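Local coordinates for protein neutral ceramidase (Pseudomonas aeruginosa, PDB 2ZWS) that hydrolyses the N-acyl linkage of ceramides to give sphingosine and free fatty acid, using zinc, and also runs the reverse synthesis, at residues A[55-59]-A[397-401]; A[68-72]-A[298-302]; A[105-109]-A[499-505]; A[406-412]-A[475-479]. All coordinates share one frame; numbering follows the deposited sequence. Where two conformers were deposited one is given.

From the N terminus, strand 55-61 enters contact 1 and helix 68-81, which follows it, enters contact 2. The loop at 105-109 then opens contact 3. Contact 2 closes first, at 298-302, and is nested inside the loop that contact 1 closes at 397-401. Contact 4 opens at 406-412 and closes on helix 471-488. It follows contacts 1 and 2 in series. Contact 3 closes last, at 499-505, so it crosses contacts 1 and 2 and encloses contact 4. Contacts 1, 2 and 4 all reach the four-stranded sheet containing strands 295-303, 392-400 and 403-407. Contact 3 joins a loop of the N-terminal ceramidase family region to one of the C-terminal region.

Contact 1 (A[55-59]-A[397-401]); sequences RLVYV and MFRIG
Strands 55-59 and 397-400 belong to different sheets, and L56 meets F398 between them. The axes come within 9.2 Å and their directions differ by 118°. The CA atoms of L56 and F398 are the nearest pair, 7.8 Å apart. No hydrogen bond joins the two segments. The contact is mainly apolar side chains, with two carbonyl oxygens touching them. The two side chains run alongside each other in opposing senses, L56 over the F398 ring. L56 CD2 sits over the centre of that ring, 4.0 Å from the centroid and 12° off the normal, a CH-pi contact. L56 CD1 lies 3.9 Å from F398 CG, near the root of the ring. L56 CD1 also packs against I400 CG1 at 4.0 Å and R399 O at 3.8 Å. In F398, CG is anti to the carbonyl carbon (chi1 -76°), and the ring reaches in under L56. The far rim of the ring meets backbone: V57 O lies in the ring plane, 3.6 Å from F398 CE2. Y58 starts toward the other strand, but its ring turns away and its OH bonds to N439. M92 of strand 91-95 and S297 of strand 295-303 also touch F398. The arrangement is that of two beta sheets packed face to face with apolar side chains between them. It joins the large mixed sheet holding strand 55-61 to the four-stranded sheet holding strand 392-400.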
# COMPACT_ATOMS: atom_id res chain seq x y z
N ARG A 55 -23.98 4.95 -2.53
CA ARG A 55 -22.62 5.28 -2.86
C ARG A 55 -21.69 4.30 -2.13
O ARG A 55 -21.93 3.94 -0.97
CB ARG A 55 -22.33 6.71 -2.41
CG ARG A 55 -20.88 7.10 -2.47
CD ARG A 55 -20.67 8.52 -1.89
NE ARG A 55 -21.40 9.55 -2.63
CZ ARG A 55 -21.16 10.86 -2.53
NH1 ARG A 55 -20.20 11.32 -1.73
NH2 ARG A 55 -21.89 11.71 -3.23
N LEU A 56 -20.63 3.90 -2.83
CA LEU A 56 -19.51 3.17 -2.28
C LEU A 56 -18.25 3.97 -2.53
O LEU A 56 -18.17 4.71 -3.52
CB LEU A 56 -19.37 1.82 -2.98
CG LEU A 56 -20.57 0.86 -2.87
CD1 LEU A 56 -20.30 -0.33 -3.76
CD2 LEU A 56 -20.80 0.40 -1.45
N VAL A 57 -17.25 3.81 -1.66
CA VAL A 57 -15.92 4.33 -1.99
C VAL A 57 -14.86 3.26 -1.68
O VAL A 57 -14.85 2.63 -0.61
CB VAL A 57 -15.63 5.72 -1.33
CG1 VAL A 57 -15.70 5.66 0.19
CG2 VAL A 57 -14.29 6.28 -1.82
N TYR A 58 -13.98 3.07 -2.67
CA TYR A 58 -12.84 2.18 -2.56
C TYR A 58 -11.57 3.02 -2.68
O TYR A 58 -11.47 3.87 -3.57
CB TYR A 58 -12.88 1.14 -3.70
CG TYR A 58 -11.63 0.33 -3.83
CD1 TYR A 58 -10.60 0.73 -4.69
CD2 TYR A 58 -11.48 -0.83 -3.09
CE1 TYR A 58 -9.42 -0.00 -4.80
CE2 TYR A 58 -10.31 -1.60 -3.20
CZ TYR A 58 -9.29 -1.17 -4.05
OH TYR A 58 -8.14 -1.93 -4.14
N VAL A 59 -10.66 2.87 -1.71
CA VAL A 59 -9.40 3.60 -1.73
C VAL A 59 -8.24 2.62 -1.72
O VAL A 59 -8.17 1.75 -0.84
CB VAL A 59 -9.26 4.61 -0.52
CG1 VAL A 59 -8.00 5.44 -0.66
CG2 VAL A 59 -10.50 5.54 -0.39
N MET A 397 -17.66 -6.76 2.18
CA MET A 397 -17.93 -7.08 0.78
C MET A 397 -18.72 -5.96 0.15
O MET A 397 -19.65 -5.42 0.76
CB MET A 397 -18.73 -8.37 0.63
CG MET A 397 -18.04 -9.63 1.08
SD MET A 397 -19.05 -11.12 0.96
CE MET A 397 -19.46 -11.11 -0.79
N PHE A 398 -18.31 -5.57 -1.07
CA PHE A 398 -19.10 -4.66 -1.90
C PHE A 398 -19.72 -5.48 -3.02
O PHE A 398 -19.07 -6.37 -3.56
CB PHE A 398 -18.22 -3.61 -2.59
CG PHE A 398 -17.74 -2.50 -1.70
CD1 PHE A 398 -18.16 -2.37 -0.37
CD2 PHE A 398 -16.87 -1.55 -2.22
CE1 PHE A 398 -17.69 -1.33 0.43
CE2 PHE A 398 -16.41 -0.49 -1.43
CZ PHE A 398 -16.83 -0.37 -0.12
N ARG A 399 -20.96 -5.17 -3.37
CA ARG A 399 -21.52 -5.66 -4.62
C ARG A 399 -21.55 -4.46 -5.59
O ARG A 399 -22.05 -3.38 -5.25
CB ARG A 399 -22.95 -6.19 -4.44
CG ARG A 399 -23.60 -6.42 -5.81
CD ARG A 399 -24.98 -7.02 -5.74
NE ARG A 399 -25.39 -7.38 -7.10
CZ ARG A 399 -26.27 -8.33 -7.41
NH1 ARG A 399 -26.89 -9.01 -6.44
NH2 ARG A 399 -26.54 -8.59 -8.68
N ILE A 400 -20.97 -4.66 -6.78
CA ILE A 400 -20.96 -3.64 -7.81
C ILE A 400 -21.54 -4.30 -9.06
O ILE A 400 -20.82 -4.98 -9.80
CB ILE A 400 -19.52 -3.08 -8.06
CG1 ILE A 400 -18.87 -2.58 -6.76
CG2 ILE A 400 -19.56 -1.97 -9.09
CD1 ILE A 400 -17.35 -2.34 -6.88
N GLY A 401 -22.86 -4.18 -9.26
CA GLY A 401 -23.52 -4.95 -10.33
C GLY A 401 -23.29 -6.46 -10.19
O GLY A 401 -23.52 -7.03 -9.10

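Contact 2 (A[68-72]-A[298-302]); sequences QAVHL and RFRFV. With PLM (palmitic acid), chain G; FMT (formic acid), chain D.
An aromatic cluster of H71, F299 and F301 lies beside Q68, an inferred substrate-binding residue. H71 points from the helix toward the strand, with CG anti to its own N. H71 CE1 is 3.6 Å from F301 CZ, which lies in the imidazole plane. The same H71 CE1 is 3.9 Å from F299 CZ. In neither pair does one ring lie over the face of the other. The H71 and F299 planes are moderately inclined, while H71 and F301 stand at 75°. Within the strand, F299 CZ sits over the centre of the F301 ring. The cluster fills the space between helix 68-81 and strand 295-303, an outer strand of the four-stranded sheet. The segment axes run 13.6 Å apart, so long side chains span the gap. L72 adds a methyl, with CD2 3.7 Å from F301 CZ. The Q68 amide stands almost perpendicular to the F301 ring, at 87°, and its NE2 is 3.5 Å from F301 CE1. That NE2 is hydrogen-bonded to V392 O, which holds the amide beside the ring. Q68 N donates to O1 of a formic acid, probably from the crystallisation liquor, at 2.8 Å and 166°. S106 and Y445 bind the same molecule.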
# COMPACT_ATOMS: atom_id res chain seq x y z
N GLN A 68 -5.60 -1.24 11.34
CA GLN A 68 -6.84 -0.91 12.01
C GLN A 68 -6.88 0.54 12.53
O GLN A 68 -7.90 1.22 12.40
CB GLN A 68 -7.12 -1.90 13.13
CG GLN A 68 -8.42 -1.67 13.81
CD GLN A 68 -8.96 -2.97 14.36
OE1 GLN A 68 -8.66 -3.37 15.51
NE2 GLN A 68 -9.71 -3.69 13.52
N ALA A 69 -5.77 1.02 13.08
CA ALA A 69 -5.75 2.40 13.59
C ALA A 69 -6.08 3.48 12.53
O ALA A 69 -6.76 4.48 12.81
CB ALA A 69 -4.38 2.68 14.23
N VAL A 70 -5.56 3.27 11.32
CA VAL A 70 -5.84 4.14 10.18
C VAL A 70 -7.31 4.01 9.81
O VAL A 70 -7.99 5.02 9.65
CB VAL A 70 -4.90 3.77 9.01
CG1 VAL A 70 -5.29 4.53 7.72
CG2 VAL A 70 -3.43 4.05 9.40
N HIS A 71 -7.80 2.78 9.64
CA HIS A 71 -9.21 2.56 9.29
C HIS A 71 -10.15 3.27 10.26
O HIS A 71 -11.05 4.03 9.85
CB HIS A 71 -9.45 1.05 9.27
CG HIS A 71 -10.86 0.66 8.98
ND1 HIS A 71 -11.64 0.00 9.90
CD2 HIS A 71 -11.61 0.76 7.85
CE1 HIS A 71 -12.82 -0.25 9.38
NE2 HIS A 71 -12.83 0.19 8.13
N LEU A 72 -9.91 3.11 11.55
CA LEU A 72 -10.79 3.69 12.57
C LEU A 72 -10.79 5.21 12.53
O LEU A 72 -11.83 5.82 12.66
CB LEU A 72 -10.40 3.17 13.98
CG LEU A 72 -10.61 1.67 14.19
CD1 LEU A 72 -10.03 1.21 15.55
CD2 LEU A 72 -12.09 1.28 14.08
N ARG A 298 -21.80 -5.07 2.73
CA ARG A 298 -21.93 -5.49 4.13
C ARG A 298 -20.57 -5.32 4.80
O ARG A 298 -19.53 -5.33 4.12
CB ARG A 298 -22.37 -6.95 4.26
CG ARG A 298 -23.79 -7.24 3.80
CD ARG A 298 -24.88 -6.62 4.68
NE ARG A 298 -26.19 -7.13 4.28
CZ ARG A 298 -26.85 -6.72 3.20
NH1 ARG A 298 -26.34 -5.78 2.40
NH2 ARG A 298 -28.02 -7.26 2.89
N PHE A 299 -20.60 -5.15 6.12
CA PHE A 299 -19.39 -4.98 6.89
C PHE A 299 -19.65 -5.47 8.30
O PHE A 299 -20.73 -5.23 8.86
CB PHE A 299 -19.02 -3.49 6.99
CG PHE A 299 -17.87 -3.22 7.92
CD1 PHE A 299 -16.57 -3.12 7.42
CD2 PHE A 299 -18.07 -3.06 9.29
CE1 PHE A 299 -15.50 -2.92 8.27
CE2 PHE A 299 -17.00 -2.83 10.14
CZ PHE A 299 -15.73 -2.76 9.63
N ARG A 300 -18.64 -6.12 8.88
CA ARG A 300 -18.70 -6.58 10.26
C ARG A 300 -17.32 -6.56 10.88
O ARG A 300 -16.39 -7.11 10.29
CB ARG A 300 -19.19 -8.05 10.25
CG ARG A 300 -20.30 -8.24 11.16
CD ARG A 300 -20.15 -9.48 11.98
NE ARG A 300 -20.03 -10.74 11.25
CZ ARG A 300 -19.85 -11.90 11.88
NH1 ARG A 300 -19.78 -11.90 13.20
NH2 ARG A 300 -19.75 -13.05 11.21
N PHE A 301 -17.18 -5.97 12.07
CA PHE A 301 -16.05 -6.32 12.94
C PHE A 301 -16.32 -7.65 13.63
O PHE A 301 -17.37 -7.83 14.26
CB PHE A 301 -15.77 -5.25 13.99
CG PHE A 301 -15.03 -4.04 13.47
CD1 PHE A 301 -13.74 -4.17 12.93
CD2 PHE A 301 -15.58 -2.76 13.57
CE1 PHE A 301 -13.02 -3.05 12.50
CE2 PHE A 301 -14.88 -1.62 13.10
CZ PHE A 301 -13.62 -1.77 12.56
N VAL A 302 -15.38 -8.57 13.51
CA VAL A 302 -15.52 -9.93 14.08
C VAL A 302 -14.49 -10.17 15.17
O VAL A 302 -13.30 -9.98 14.95
CB VAL A 302 -15.34 -11.02 12.99
CG1 VAL A 302 -15.61 -12.40 13.55
CG2 VAL A 302 -16.29 -10.74 11.82
C1 PLM G . -29.81 -4.56 4.86
O1 PLM G . -29.60 -3.48 4.25
O2 PLM G . -30.22 -5.56 4.21
C2 PLM G . -29.58 -4.66 6.35
C3 PLM G . -28.18 -4.14 6.68
C4 PLM G . -27.98 -4.07 8.18
C5 PLM G . -28.66 -2.88 8.86
C6 PLM G . -28.11 -2.76 10.28
C7 PLM G . -29.03 -3.43 11.30
C8 PLM G . -28.45 -4.73 11.83
C9 PLM G . -29.29 -5.26 13.00
CA PLM G . -29.73 -6.70 12.78
CB PLM G . -28.75 -7.68 13.45
CC PLM G . -28.42 -8.81 12.48
CD PLM G . -28.77 -10.17 13.08
CE PLM G . -28.87 -11.25 12.01
CF PLM G . -27.53 -11.95 11.78
CG PLM G . -27.29 -13.07 12.80
C FMT D . -3.40 -3.78 12.49
O1 FMT D . -4.37 -3.69 11.70
O2 FMT D . -2.98 -2.83 13.19

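Contact 3 (A[105-109]-A[499-505]); sequences FSHYA and PDLSCCQ. With GOL (glycerol), chain J; FMT (formic acid), chain D.
S106 is the first residue of 105-109 to approach 499-505, and its O comes only marginally near Q505. Its OG accepts from Y108 N, an ST turn, and donates to a bound formic acid. S106 is an inferred substrate-binding residue.

H107 makes the main contact. Its O takes a hydrogen bond from Q505 NE2 at 3.0 Å. The donor lies in the carbonyl plane, on a lone pair. A glycerol, probably from the crystallisation liquor, donates to the same oxygen through its O3. The H107 ring carries Q505 CG over one face, 4.1 Å from the centroid. A turn at CG (chi2 -60°) folds the Q505 amide back over H107, with the ring and amide planes 25° apart. At the other end, H107 CE1 packs on S502 CA at 3.6 Å. A water in the ring plane links H107 ND1 to L501 N.

Y108 follows. Its face receives L501 CD1, 4.2 Å from the centroid. Its OH donates to a second water, which donates in turn to P499 O.

Within 499-505, D500 OD1 accepts from S502 N, an Asx turn, and also from S502 OG. C503 and C504 form a vicinal disulfide. Q505 NE2 also donates to L501 O, from above the carbonyl plane, at 3.0 Å. The Q505 amide thus closes 501-505 on itself through L501 O and joins it to 105-109 through H107 O. Two carbonyls hold the one NE2 donor, which fixes the rotation of the amide over H107.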
# COMPACT_ATOMS: atom_id res chain seq x y z
N PHE A 105 2.70 3.21 11.81
CA PHE A 105 1.33 3.66 11.71
C PHE A 105 0.27 2.62 12.07
O PHE A 105 -0.93 2.78 11.77
CB PHE A 105 1.07 4.35 10.36
CG PHE A 105 1.35 3.49 9.15
CD1 PHE A 105 2.64 3.37 8.64
CD2 PHE A 105 0.31 2.83 8.49
CE1 PHE A 105 2.89 2.58 7.50
CE2 PHE A 105 0.54 2.05 7.35
CZ PHE A 105 1.82 1.92 6.86
N SER A 106 0.72 1.56 12.76
CA SER A 106 -0.18 0.63 13.44
C SER A 106 -0.32 1.06 14.88
O SER A 106 0.52 1.80 15.39
CB SER A 106 0.42 -0.79 13.43
OG SER A 106 -0.47 -1.74 14.02
N HIS A 107 -1.35 0.55 15.55
CA HIS A 107 -1.41 0.65 17.00
C HIS A 107 -1.06 -0.66 17.71
O HIS A 107 -1.02 -0.70 18.94
CB HIS A 107 -2.77 1.15 17.47
CG HIS A 107 -2.95 2.64 17.30
ND1 HIS A 107 -4.13 3.30 17.56
CD2 HIS A 107 -2.07 3.59 16.89
CE1 HIS A 107 -3.98 4.59 17.30
NE2 HIS A 107 -2.73 4.80 16.91
N TYR A 108 -0.79 -1.71 16.93
CA TYR A 108 -0.37 -3.02 17.45
C TYR A 108 1.12 -3.18 17.44
O TYR A 108 1.80 -2.95 16.42
CB TYR A 108 -1.06 -4.17 16.72
CG TYR A 108 -2.47 -4.26 17.18
CD1 TYR A 108 -2.79 -4.86 18.41
CD2 TYR A 108 -3.51 -3.71 16.42
CE1 TYR A 108 -4.08 -4.89 18.85
CE2 TYR A 108 -4.82 -3.75 16.88
CZ TYR A 108 -5.10 -4.35 18.08
OH TYR A 108 -6.37 -4.40 18.59
N ALA A 109 1.65 -3.58 18.60
CA ALA A 109 3.09 -3.51 18.80
C ALA A 109 3.89 -4.32 17.78
O ALA A 109 4.95 -3.88 17.36
CB ALA A 109 3.48 -3.91 20.24
N PRO A 499 -10.98 -2.55 19.49
CA PRO A 499 -10.29 -1.88 20.61
C PRO A 499 -9.59 -0.59 20.18
O PRO A 499 -8.96 -0.55 19.13
CB PRO A 499 -9.27 -2.92 21.07
CG PRO A 499 -9.81 -4.23 20.62
CD PRO A 499 -10.50 -3.93 19.29
N ASP A 500 -9.73 0.46 20.97
CA ASP A 500 -9.05 1.73 20.71
C ASP A 500 -7.78 1.77 21.56
O ASP A 500 -7.82 1.84 22.80
CB ASP A 500 -9.99 2.90 21.02
CG ASP A 500 -9.39 4.27 20.70
OD1 ASP A 500 -8.21 4.38 20.32
OD2 ASP A 500 -10.14 5.27 20.83
N LEU A 501 -6.64 1.69 20.88
CA LEU A 501 -5.35 1.63 21.56
C LEU A 501 -4.62 2.97 21.44
O LEU A 501 -3.43 3.09 21.75
CB LEU A 501 -4.50 0.50 21.00
CG LEU A 501 -4.98 -0.95 21.20
CD1 LEU A 501 -3.79 -1.93 21.05
CD2 LEU A 501 -5.73 -1.19 22.49
N SER A 502 -5.36 3.99 21.01
CA SER A 502 -4.77 5.29 20.73
C SER A 502 -4.13 5.98 21.95
O SER A 502 -3.19 6.75 21.78
CB SER A 502 -5.78 6.22 20.05
OG SER A 502 -6.84 6.53 20.94
N CYS A 503 -4.66 5.69 23.15
CA CYS A 503 -4.16 6.32 24.40
C CYS A 503 -2.71 6.02 24.70
O CYS A 503 -2.01 6.83 25.33
CB CYS A 503 -4.97 5.85 25.62
SG CYS A 503 -4.76 4.08 26.08
N CYS A 504 -2.27 4.84 24.29
CA CYS A 504 -1.20 4.18 25.02
C CYS A 504 -0.11 3.62 24.11
O CYS A 504 0.46 2.55 24.35
CB CYS A 504 -1.81 3.13 25.95
SG CYS A 504 -2.99 3.85 27.12
N GLN A 505 0.19 4.41 23.08
CA GLN A 505 1.24 4.10 22.11
C GLN A 505 2.61 4.51 22.64
O GLN A 505 2.79 5.61 23.18
CB GLN A 505 0.96 4.84 20.80
CG GLN A 505 -0.30 4.29 20.11
CD GLN A 505 -0.16 2.81 19.78
OE1 GLN A 505 0.76 2.42 19.05
NE2 GLN A 505 -1.04 1.98 20.32
C1 GOL J . 2.89 -0.08 22.61
O1 GOL J . 3.10 0.92 21.64
C2 GOL J . 1.43 0.01 23.03
O2 GOL J . 1.30 -0.07 24.44
C3 GOL J . 0.62 -1.06 22.29
O3 GOL J . 1.04 -1.12 20.92
C FMT D . -3.40 -3.78 12.49
O1 FMT D . -4.37 -3.69 11.70
O2 FMT D . -2.98 -2.83 13.19
O HOH W 1 -6.49 1.87 17.95
O HOH W 2 -7.58 -2.13 17.56

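Contact 4 (A[406-412]-A[475-479]); sequences LGAPAEF and YQQLF. With ZN (zinc ion), chain B.
F479 and Y475, one helical turn apart, project from helix 471-488 and dock against the chain at 406-412. L406, G407 and A408 form the surface that receives F479. L406 CG is 3.7 Å from F479 CD1, and L406 CD2 lies over one face of the ring. A408 CB meets the far end of the ring at CE2 and CZ, 3.8 Å from F479 CZ. G407 O fits against the rim in the ring plane, 3.4 Å from F479 CZ.

The second bump is Y475, received by P409, A410 and F412. F412 and Y475 form a T-shaped pair: the F412 edge points at the Y475 face, with centroids 4.9 Å apart and planes at 73°. The F412 CZ corner stands over the middle of the Y475 ring and comes 3.6 Å from Y475 CG. In Y475, CG is anti to the carbonyl carbon (chi1 -81°), and the ring extends out to P409. P409 CD lies 3.9 Å from Y475 CE1. P409 CG and A410 CB both pack near Y475 OH.

Here a helix packs on the four-stranded sheet, which contributes strand 403-407, and on the short strand 411-412 that follows. I395 of the neighbouring strand 392-400 also touches both Y475 and F479, and I420 of helix 414-428 touches F412 and Y475.

E411 faces the zinc ion instead and takes no part in this packing. E411 OE1 binds the zinc ion at 2.1 Å, and E411 OE2 is a longer second ligand at 2.5 Å. A water, H97, H204 and Y448 complete the site. Y441 and Y445 hydrogen-bond to the two E411 oxygens.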
# COMPACT_ATOMS: atom_id res chain seq x y z
N LEU A 406 -14.32 -8.40 -2.29
CA LEU A 406 -14.12 -8.72 -0.89
C LEU A 406 -12.91 -8.00 -0.35
O LEU A 406 -11.86 -7.97 -1.01
CB LEU A 406 -13.87 -10.22 -0.70
CG LEU A 406 -14.99 -11.25 -0.83
CD1 LEU A 406 -15.96 -11.02 -1.96
CD2 LEU A 406 -14.39 -12.68 -0.94
N GLY A 407 -13.05 -7.42 0.85
CA GLY A 407 -11.92 -6.76 1.49
C GLY A 407 -11.52 -7.63 2.68
O GLY A 407 -12.30 -7.77 3.64
N ALA A 408 -10.32 -8.21 2.63
CA ALA A 408 -9.83 -9.12 3.66
C ALA A 408 -8.58 -8.56 4.34
O ALA A 408 -7.64 -8.14 3.64
CB ALA A 408 -9.56 -10.47 3.05
N PRO A 409 -8.55 -8.56 5.70
CA PRO A 409 -7.50 -7.89 6.46
C PRO A 409 -6.21 -8.65 6.70
O PRO A 409 -5.68 -8.66 7.83
CB PRO A 409 -8.19 -7.60 7.80
CG PRO A 409 -9.11 -8.82 7.99
CD PRO A 409 -9.62 -9.10 6.58
N ALA A 410 -5.73 -9.33 5.67
CA ALA A 410 -4.50 -10.11 5.83
C ALA A 410 -3.87 -10.44 4.47
O ALA A 410 -4.39 -10.04 3.42
CB ALA A 410 -4.79 -11.43 6.61
N GLU A 411 -2.73 -11.16 4.50
CA GLU A 411 -2.08 -11.67 3.29
C GLU A 411 -2.50 -13.10 3.07
O GLU A 411 -2.08 -13.97 3.82
CB GLU A 411 -0.54 -11.64 3.44
CG GLU A 411 0.02 -10.41 4.11
CD GLU A 411 1.46 -10.14 3.71
OE1 GLU A 411 1.92 -10.51 2.57
OE2 GLU A 411 2.14 -9.51 4.52
N PHE A 412 -3.31 -13.36 2.05
CA PHE A 412 -3.78 -14.72 1.80
C PHE A 412 -2.92 -15.37 0.74
O PHE A 412 -2.62 -14.78 -0.28
CB PHE A 412 -5.23 -14.68 1.35
CG PHE A 412 -6.19 -14.34 2.46
CD1 PHE A 412 -6.21 -13.04 3.03
CD2 PHE A 412 -7.08 -15.28 2.93
CE1 PHE A 412 -7.07 -12.74 4.07
CE2 PHE A 412 -7.97 -14.96 3.95
CZ PHE A 412 -7.96 -13.68 4.53
N TYR A 475 -11.99 -17.52 7.94
CA TYR A 475 -12.26 -16.47 6.93
C TYR A 475 -13.25 -16.96 5.88
O TYR A 475 -14.11 -16.20 5.45
CB TYR A 475 -10.97 -16.02 6.27
CG TYR A 475 -10.18 -15.02 7.06
CD1 TYR A 475 -10.59 -13.69 7.16
CD2 TYR A 475 -8.98 -15.39 7.68
CE1 TYR A 475 -9.85 -12.75 7.86
CE2 TYR A 475 -8.21 -14.47 8.36
CZ TYR A 475 -8.65 -13.13 8.45
OH TYR A 475 -7.91 -12.18 9.11
N GLN A 476 -13.15 -18.23 5.48
CA GLN A 476 -14.07 -18.71 4.47
C GLN A 476 -15.51 -18.70 5.01
O GLN A 476 -16.43 -18.23 4.32
CB GLN A 476 -13.68 -20.12 4.01
CG GLN A 476 -14.41 -20.59 2.77
CD GLN A 476 -13.67 -21.71 2.07
OE1 GLN A 476 -12.46 -21.64 1.86
NE2 GLN A 476 -14.41 -22.75 1.68
N GLN A 477 -15.68 -19.15 6.24
CA GLN A 477 -17.00 -19.11 6.88
C GLN A 477 -17.55 -17.69 6.96
O GLN A 477 -18.72 -17.46 6.65
CB GLN A 477 -16.90 -19.65 8.30
CG GLN A 477 -18.17 -19.53 9.10
CD GLN A 477 -18.02 -20.19 10.44
OE1 GLN A 477 -17.95 -19.52 11.47
NE2 GLN A 477 -17.91 -21.50 10.42
N LEU A 478 -16.69 -16.76 7.39
CA LEU A 478 -17.11 -15.37 7.56
C LEU A 478 -17.56 -14.74 6.24
O LEU A 478 -18.61 -14.06 6.18
CB LEU A 478 -15.98 -14.56 8.19
CG LEU A 478 -15.65 -14.94 9.64
CD1 LEU A 478 -14.38 -14.24 10.10
CD2 LEU A 478 -16.79 -14.66 10.59
N PHE A 479 -16.77 -14.95 5.20
CA PHE A 479 -17.14 -14.44 3.88
C PHE A 479 -18.35 -15.13 3.27
O PHE A 479 -19.18 -14.49 2.61
CB PHE A 479 -15.93 -14.45 2.94
CG PHE A 479 -15.00 -13.28 3.15
CD1 PHE A 479 -15.41 -11.99 2.80
CD2 PHE A 479 -13.72 -13.45 3.69
CE1 PHE A 479 -14.58 -10.88 2.98
CE2 PHE A 479 -12.87 -12.30 3.86
CZ PHE A 479 -13.33 -11.03 3.51
ZN ZN B . 3.85 -9.80 2.70
O HOH W 3 5.61 -8.94 3.50